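Local structure of structural protein VP1 (Trichodysplasia spinulosa-associated polyomavirus, 4U60) at the interface of chains A and B. The protein forms the pentameric, jelly-roll building block of the polyomavirus capsid and binds the sialylated oligosaccharide of glycolipids such as GM1. Numbering follows the deposited sequence. Chains: chain A/B, Structural protein VP1.

The three contacts belong to one interface between neighbouring VP1 copies of the pentamer. By C-alpha centres, contact 1 lies about 13 Å from contact 2 and about 15 Å from contact 3, while contacts 2 and 3 are about 19 Å apart. Contacts 1 and 3 share B:Glu189, whose carboxylate serves the first and whose backbone carbonyl serves the third. Chain A contributes mainly the stretch 100 to 126, including the 3-10 helix 102-105, with A:Phe219 of strand 216-220 joining in contact 3. A:His109 and B:Thr50, B:Val51, B:Ala52, B:Asp58 and B:Pro60 belong to glycan pockets, so assembly may help to shape glycan-binding surfaces near the interface.

Contact 1: the interface of chains A and B. Residues chain A 109-110; chain B 50-52, 58, 60, 64-65, 151, 189.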
# COMPACT_ATOMS: atom_id res chain seq x y z
N HIS A 109 23.73 -15.54 -0.94
CA HIS A 109 24.85 -16.44 -1.28
C HIS A 109 24.64 -17.88 -0.86
O HIS A 109 25.56 -18.68 -1.02
CB HIS A 109 26.18 -15.93 -0.70
CG HIS A 109 26.17 -15.76 0.77
ND1 HIS A 109 26.31 -16.81 1.65
CD2 HIS A 109 26.02 -14.65 1.53
CE1 HIS A 109 26.23 -16.35 2.89
NE2 HIS A 109 26.06 -15.04 2.84
N MET A 110 23.45 -18.21 -0.34
CA MET A 110 23.14 -19.60 -0.02
C MET A 110 23.08 -20.43 -1.31
O MET A 110 22.98 -19.90 -2.41
CB MET A 110 21.83 -19.71 0.78
CG MET A 110 22.00 -19.16 2.18
SD MET A 110 20.56 -19.35 3.23
CE MET A 110 19.34 -18.46 2.33
N THR B 50 28.58 -13.97 -4.63
CA THR B 50 28.85 -15.34 -5.09
C THR B 50 27.85 -16.27 -4.43
O THR B 50 27.18 -15.89 -3.47
CB THR B 50 30.31 -15.81 -4.79
OG1 THR B 50 30.49 -15.99 -3.38
CG2 THR B 50 31.32 -14.81 -5.35
N VAL B 51 27.71 -17.47 -4.97
CA VAL B 51 26.66 -18.36 -4.55
C VAL B 51 27.26 -19.71 -4.18
O VAL B 51 27.99 -20.31 -4.97
CB VAL B 51 25.59 -18.50 -5.65
CG1 VAL B 51 24.55 -19.58 -5.29
CG2 VAL B 51 24.91 -17.16 -5.89
N ALA B 52 26.95 -20.19 -2.98
CA ALA B 52 27.45 -21.48 -2.50
C ALA B 52 27.13 -22.66 -3.42
O ALA B 52 26.01 -22.77 -3.93
CB ALA B 52 26.91 -21.75 -1.11
N ASP B 58 29.31 -23.17 2.04
CA ASP B 58 28.83 -21.79 1.96
C ASP B 58 29.80 -20.86 2.69
O ASP B 58 29.80 -20.79 3.90
CB ASP B 58 27.42 -21.75 2.56
CG ASP B 58 26.69 -20.43 2.35
OD1 ASP B 58 27.29 -19.44 1.89
OD2 ASP B 58 25.47 -20.41 2.66
N PRO B 60 31.04 -17.01 2.17
CA PRO B 60 31.04 -15.77 1.40
C PRO B 60 32.42 -15.20 1.21
O PRO B 60 33.27 -15.33 2.10
CB PRO B 60 30.20 -14.80 2.24
CG PRO B 60 29.99 -15.46 3.56
CD PRO B 60 30.14 -16.94 3.33
N GLU B 64 31.61 -9.29 0.46
CA GLU B 64 30.32 -9.45 -0.23
C GLU B 64 29.10 -9.38 0.68
O GLU B 64 27.97 -9.50 0.18
CB GLU B 64 30.27 -10.70 -1.13
CG GLU B 64 30.06 -12.03 -0.43
CD GLU B 64 29.73 -13.13 -1.40
OE1 GLU B 64 30.69 -13.86 -1.79
OE2 GLU B 64 28.56 -13.24 -1.83
N ILE B 65 29.29 -9.18 1.98
CA ILE B 65 28.15 -9.16 2.87
C ILE B 65 28.00 -7.85 3.66
O ILE B 65 28.96 -7.31 4.25
CB ILE B 65 28.03 -10.39 3.79
CG1 ILE B 65 29.11 -10.40 4.84
CG2 ILE B 65 27.99 -11.71 2.97
CD1 ILE B 65 29.06 -11.63 5.73
N THR B 151 27.41 -21.47 7.62
CA THR B 151 28.10 -20.39 6.91
C THR B 151 29.48 -20.14 7.52
O THR B 151 29.62 -19.99 8.72
CB THR B 151 27.29 -19.08 6.93
OG1 THR B 151 25.94 -19.36 6.54
CG2 THR B 151 27.86 -18.07 5.96
N GLU B 189 23.02 -10.55 7.95
CA GLU B 189 22.45 -11.85 7.64
C GLU B 189 22.38 -12.79 8.84
O GLU B 189 21.66 -13.78 8.81
CB GLU B 189 23.27 -12.54 6.53
CG GLU B 189 24.68 -13.03 6.93
CD GLU B 189 25.35 -13.80 5.82
OE1 GLU B 189 25.30 -13.31 4.67
OE2 GLU B 189 25.95 -14.87 6.07
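A:His109 of one subunit is inserted between B:Asp58 and B:Glu189 of the next, in an interface pocket with acids at the ring edge and apolar groups around it. Its CG lies between the backbone N and carbonyl carbon (chi1 57°), putting the ring between the acids. Both ring nitrogens donate hydrogen bonds, ND1 of A:His109 at 2.8 Å to OD1 of B:Asp58 and NE2 of A:His109 at 2.6 Å to OE1 of B:Glu189. Each acceptor oxygen lies close to the ring plane and is met on its syn lone pair, but the carboxylates are turned differently: that of B:Glu189 meets the ring tip to tip and nearly coplanar, that of B:Asp58 is rotated 73° from it. Bonds from both nitrogens fix the ring's rotation, a task suited to histidine, and the paired acids may favour a protonated imidazole. B:Pro60 lays CB over the centre of one ring face, an apolar cover that does not compete for the N-H groups, and CG2 of B:Ile65 touches CD2 of A:His109 at 3.8 Å. In the second shell, B:Glu64 holds the B:Thr50 loop, taking bonds from the backbone N and hydroxyl of B:Thr50. A backbone hydrogen bond also crosses the interface, from N of B:Ala52 to O of A:His109 at 2.8 Å.

Contact 2: the interface of chains A and B. Residues chain A 115-116, 121, 123-124, 126; chain B 211-212, 260.
B:Gln211 reaches across the subunit boundary into a pocket lined by A:Met115, A:Phe123 and A:Glu126. Its CB rests 3.8 Å from SD of A:Met115, whose flexible thioether crosses the glutamine stem. CG, anti to the carbonyl carbon (chi1 -72°), passes OE1 of A:Glu126, and the chain then runs extended so that CD arrives 3.8 Å from CE1 of A:Phe123. There the amide stacks on the phenyl ring, the planes 22° apart, with NE2 over the ring centre. OE1 of the amide turns toward CG and CE of A:Met115. At the tip NE2 donates an almost straight hydrogen bond, 2.9 Å long, to OE2 of A:Glu126, which accepts on its syn lone pair; amide and carboxylate are nearly coplanar. Glutamine suits this place because one flat group covers an aromatic face and donates an N-H. Water 2 links the other carboxylate oxygen of A:Glu126 to the backbone N of B:Gln211. Farther along, the unbranched thioether of B:Met260 can follow two shapes, its CE against CG2 of A:Ile121 and its SD at the edge of A:Tyr116. Water 1 bridges the two hydroxyls, 2.7 Å from OH of A:Tyr116 and 2.8 Å from OG of B:Ser212.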
# COMPACT_ATOMS: atom_id res chain seq x y z
N MET A 115 20.03 -15.76 -10.30
CA MET A 115 19.62 -14.85 -11.37
C MET A 115 20.65 -14.80 -12.49
O MET A 115 21.83 -15.12 -12.29
CB MET A 115 19.41 -13.43 -10.81
CG MET A 115 18.33 -13.34 -9.75
SD MET A 115 17.95 -11.61 -9.38
CE MET A 115 16.98 -11.16 -10.81
N TYR A 116 20.19 -14.35 -13.66
CA TYR A 116 21.05 -13.96 -14.80
C TYR A 116 22.10 -14.99 -15.22
O TYR A 116 23.30 -14.75 -15.10
CB TYR A 116 21.70 -12.58 -14.53
CG TYR A 116 20.67 -11.50 -14.26
CD1 TYR A 116 19.67 -11.21 -15.17
CD2 TYR A 116 20.72 -10.77 -13.08
CE1 TYR A 116 18.74 -10.21 -14.93
CE2 TYR A 116 19.78 -9.78 -12.82
CZ TYR A 116 18.81 -9.50 -13.75
OH TYR A 116 17.89 -8.53 -13.42
N ILE A 121 22.74 -12.87 -8.27
CA ILE A 121 22.50 -13.30 -6.90
C ILE A 121 21.81 -14.65 -6.80
O ILE A 121 21.06 -15.05 -7.69
CB ILE A 121 21.62 -12.30 -6.10
CG1 ILE A 121 20.25 -12.15 -6.73
CG2 ILE A 121 22.32 -10.96 -6.01
CD1 ILE A 121 19.27 -11.41 -5.85
N PHE A 123 18.72 -16.62 -5.34
CA PHE A 123 17.38 -16.17 -4.99
C PHE A 123 17.28 -16.05 -3.47
O PHE A 123 17.62 -16.97 -2.76
CB PHE A 123 16.31 -17.17 -5.45
CG PHE A 123 16.12 -17.31 -6.94
CD1 PHE A 123 16.88 -16.62 -7.87
CD2 PHE A 123 15.14 -18.19 -7.42
CE1 PHE A 123 16.69 -16.79 -9.23
CE2 PHE A 123 14.94 -18.36 -8.78
CZ PHE A 123 15.71 -17.66 -9.68
N PRO A 124 16.78 -14.91 -2.96
CA PRO A 124 16.51 -14.86 -1.53
C PRO A 124 15.27 -15.67 -1.22
O PRO A 124 14.54 -16.09 -2.12
CB PRO A 124 16.25 -13.36 -1.29
CG PRO A 124 15.65 -12.88 -2.56
CD PRO A 124 16.28 -13.71 -3.66
N GLU A 126 11.70 -16.15 -0.64
CA GLU A 126 10.69 -15.31 -1.24
C GLU A 126 9.42 -16.11 -1.54
O GLU A 126 9.44 -17.34 -1.58
CB GLU A 126 11.25 -14.63 -2.50
CG GLU A 126 11.63 -15.62 -3.61
CD GLU A 126 12.27 -14.96 -4.82
OE1 GLU A 126 12.60 -13.75 -4.77
OE2 GLU A 126 12.44 -15.66 -5.85
N GLN B 211 13.40 -10.52 -6.12
CA GLN B 211 14.59 -10.50 -6.99
C GLN B 211 14.96 -9.13 -7.58
O GLN B 211 16.12 -8.69 -7.51
CB GLN B 211 14.41 -11.53 -8.11
CG GLN B 211 14.53 -12.97 -7.65
CD GLN B 211 14.26 -13.95 -8.75
OE1 GLN B 211 14.68 -13.74 -9.89
NE2 GLN B 211 13.54 -15.03 -8.43
N SER B 212 13.99 -8.50 -8.24
CA SER B 212 14.20 -7.25 -8.98
C SER B 212 13.21 -6.19 -8.53
O SER B 212 12.91 -5.24 -9.28
CB SER B 212 14.04 -7.52 -10.48
OG SER B 212 15.09 -8.36 -10.94
N MET B 260 26.29 -9.15 -9.63
CA MET B 260 25.49 -8.23 -8.80
C MET B 260 26.22 -7.83 -7.52
O MET B 260 26.97 -8.61 -6.95
CB MET B 260 24.13 -8.85 -8.49
CG MET B 260 23.30 -8.92 -9.76
SD MET B 260 21.78 -9.89 -9.64
CE MET B 260 20.72 -8.90 -8.60
O HOH W 1 17.43 -6.82 -11.32
O HOH W 2 10.92 -12.07 -6.70

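Contact 3: the interface of chains A and B. Residues chain A 100-101, 103-104, 219; chain B 68, 130, 145, 188-189, 191-193.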
# COMPACT_ATOMS: atom_id res chain seq x y z
N VAL A 100 11.33 -12.41 14.84
CA VAL A 100 12.75 -12.34 15.13
C VAL A 100 13.52 -12.84 13.91
O VAL A 100 13.07 -13.77 13.23
CB VAL A 100 13.08 -13.19 16.37
CG1 VAL A 100 14.57 -13.16 16.67
CG2 VAL A 100 12.27 -12.68 17.56
N GLY A 101 14.68 -12.24 13.64
CA GLY A 101 15.55 -12.69 12.59
C GLY A 101 15.17 -12.27 11.18
O GLY A 101 15.57 -12.88 10.21
N SER A 103 16.32 -9.88 9.52
CA SER A 103 17.56 -9.58 8.81
C SER A 103 18.26 -10.81 8.21
O SER A 103 19.04 -10.66 7.28
CB SER A 103 18.53 -8.82 9.72
OG SER A 103 18.99 -9.66 10.73
N SER A 104 17.97 -12.00 8.73
CA SER A 104 18.53 -13.23 8.14
C SER A 104 18.11 -13.43 6.69
O SER A 104 18.73 -14.23 5.97
CB SER A 104 18.17 -14.47 8.98
OG SER A 104 16.80 -14.84 8.82
N PHE A 219 9.99 -4.94 11.85
CA PHE A 219 10.38 -5.30 13.21
C PHE A 219 10.69 -4.03 14.00
O PHE A 219 11.34 -3.13 13.50
CB PHE A 219 11.56 -6.28 13.22
CG PHE A 219 12.79 -5.81 12.47
CD1 PHE A 219 12.85 -5.91 11.07
CD2 PHE A 219 13.89 -5.28 13.14
CE1 PHE A 219 13.98 -5.50 10.39
CE2 PHE A 219 15.00 -4.84 12.46
CZ PHE A 219 15.06 -4.96 11.09
N TYR B 68 26.14 -3.98 9.89
CA TYR B 68 25.54 -2.81 10.53
C TYR B 68 26.53 -1.65 10.60
O TYR B 68 27.74 -1.83 10.83
CB TYR B 68 25.02 -3.13 11.93
CG TYR B 68 23.85 -4.07 11.91
CD1 TYR B 68 22.59 -3.61 11.58
CD2 TYR B 68 23.98 -5.42 12.22
CE1 TYR B 68 21.49 -4.45 11.52
CE2 TYR B 68 22.90 -6.28 12.17
CZ TYR B 68 21.65 -5.80 11.82
OH TYR B 68 20.54 -6.62 11.77
N PHE B 130 16.37 -3.18 2.67
CA PHE B 130 16.40 -3.46 4.10
C PHE B 130 16.78 -2.17 4.77
O PHE B 130 17.81 -1.60 4.47
CB PHE B 130 17.45 -4.54 4.39
CG PHE B 130 17.66 -4.82 5.86
CD1 PHE B 130 16.69 -5.48 6.61
CD2 PHE B 130 18.81 -4.44 6.48
CE1 PHE B 130 16.91 -5.77 7.95
CE2 PHE B 130 19.04 -4.72 7.83
CZ PHE B 130 18.09 -5.40 8.56
N LEU B 145 20.87 -15.24 14.47
CA LEU B 145 19.92 -16.11 13.75
C LEU B 145 20.29 -16.09 12.28
O LEU B 145 20.42 -15.04 11.70
CB LEU B 145 18.45 -15.69 13.96
CG LEU B 145 17.40 -16.68 13.41
CD1 LEU B 145 16.10 -16.59 14.19
CD2 LEU B 145 17.10 -16.54 11.92
N VAL B 188 24.52 -8.42 8.81
CA VAL B 188 23.08 -8.35 9.04
C VAL B 188 22.42 -9.70 8.79
O VAL B 188 21.41 -10.01 9.42
CB VAL B 188 22.36 -7.18 8.31
CG1 VAL B 188 23.05 -5.86 8.66
CG2 VAL B 188 22.31 -7.40 6.81
N GLU B 189 23.02 -10.55 7.95
CA GLU B 189 22.45 -11.85 7.64
C GLU B 189 22.38 -12.79 8.84
O GLU B 189 21.66 -13.78 8.81
CB GLU B 189 23.27 -12.54 6.53
CG GLU B 189 24.68 -13.03 6.93
CD GLU B 189 25.35 -13.80 5.82
OE1 GLU B 189 25.30 -13.31 4.67
OE2 GLU B 189 25.95 -14.87 6.07
N TRP B 191 22.83 -11.45 12.41
CA TRP B 191 22.57 -10.74 13.67
C TRP B 191 21.36 -9.85 13.48
O TRP B 191 21.30 -9.11 12.50
CB TRP B 191 23.74 -9.85 14.09
CG TRP B 191 24.99 -10.54 14.46
CD1 TRP B 191 26.15 -10.55 13.75
CD2 TRP B 191 25.24 -11.33 15.63
NE1 TRP B 191 27.12 -11.26 14.41
CE2 TRP B 191 26.59 -11.74 15.57
CE3 TRP B 191 24.46 -11.70 16.75
CZ2 TRP B 191 27.18 -12.52 16.56
CZ3 TRP B 191 25.06 -12.46 17.74
CH2 TRP B 191 26.41 -12.86 17.63
N CYS B 192 20.42 -9.93 14.43
CA CYS B 192 19.22 -9.07 14.46
C CYS B 192 19.07 -8.45 15.86
O CYS B 192 19.67 -8.91 16.82
CB CYS B 192 17.97 -9.88 14.08
SG CYS B 192 17.61 -11.23 15.19
N PRO B 193 18.24 -7.41 15.98
CA PRO B 193 17.96 -6.89 17.33
C PRO B 193 17.35 -7.95 18.22
O PRO B 193 16.49 -8.73 17.79
CB PRO B 193 17.00 -5.73 17.05
CG PRO B 193 17.30 -5.31 15.68
CD PRO B 193 17.60 -6.59 14.94
O HOH W 3 20.98 -15.72 6.81
O HOH W 4 19.09 -12.45 12.03
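A:Ser103, on the 3-10 helix 102-105, points its hydroxyl toward the neighbouring subunit's backbone carbonyls of B:Val188, in a loop, and B:Trp191, at the start of strand 191-193. OG sits between the backbone N and the carbonyl carbon (chi1 69°), directing it across the interface. OG of A:Ser103 hydrogen-bonds O of B:Val188 at 2.8 Å, in that carbonyl's plane, and O of B:Trp191 at 3.0 Å, above the plane; its one hydrogen must be shared or alternate, the B:Val188 oxygen having the better geometry. The phenol OH of B:Tyr68 reaches the same B:Trp191 oxygen from the opposite face, so two hydroxyls grip it. A:Ser103 is small enough to enter here, its CB 3.6 Å from CZ of B:Phe130. The side chain of B:Phe130 crosses that of A:Phe219 at about a right angle, CE1 of B:Phe130 meeting CZ of A:Phe219 at 3.7 Å; these flat phenyl groups fill an apolar contact beside the serine. CE2 of A:Phe219 also touches B:Pro193. SG of B:Cys192 lies against CA of A:Gly101, whose positive phi (80°) glycine adopts easily. A:Ser104 turns its OG back to O of A:Gly101, while its CB packs on CD2 of B:Leu145. Water 3 joins the backbones, 2.8 Å from O of A:Ser104 and 2.9 Å from O of B:Glu189.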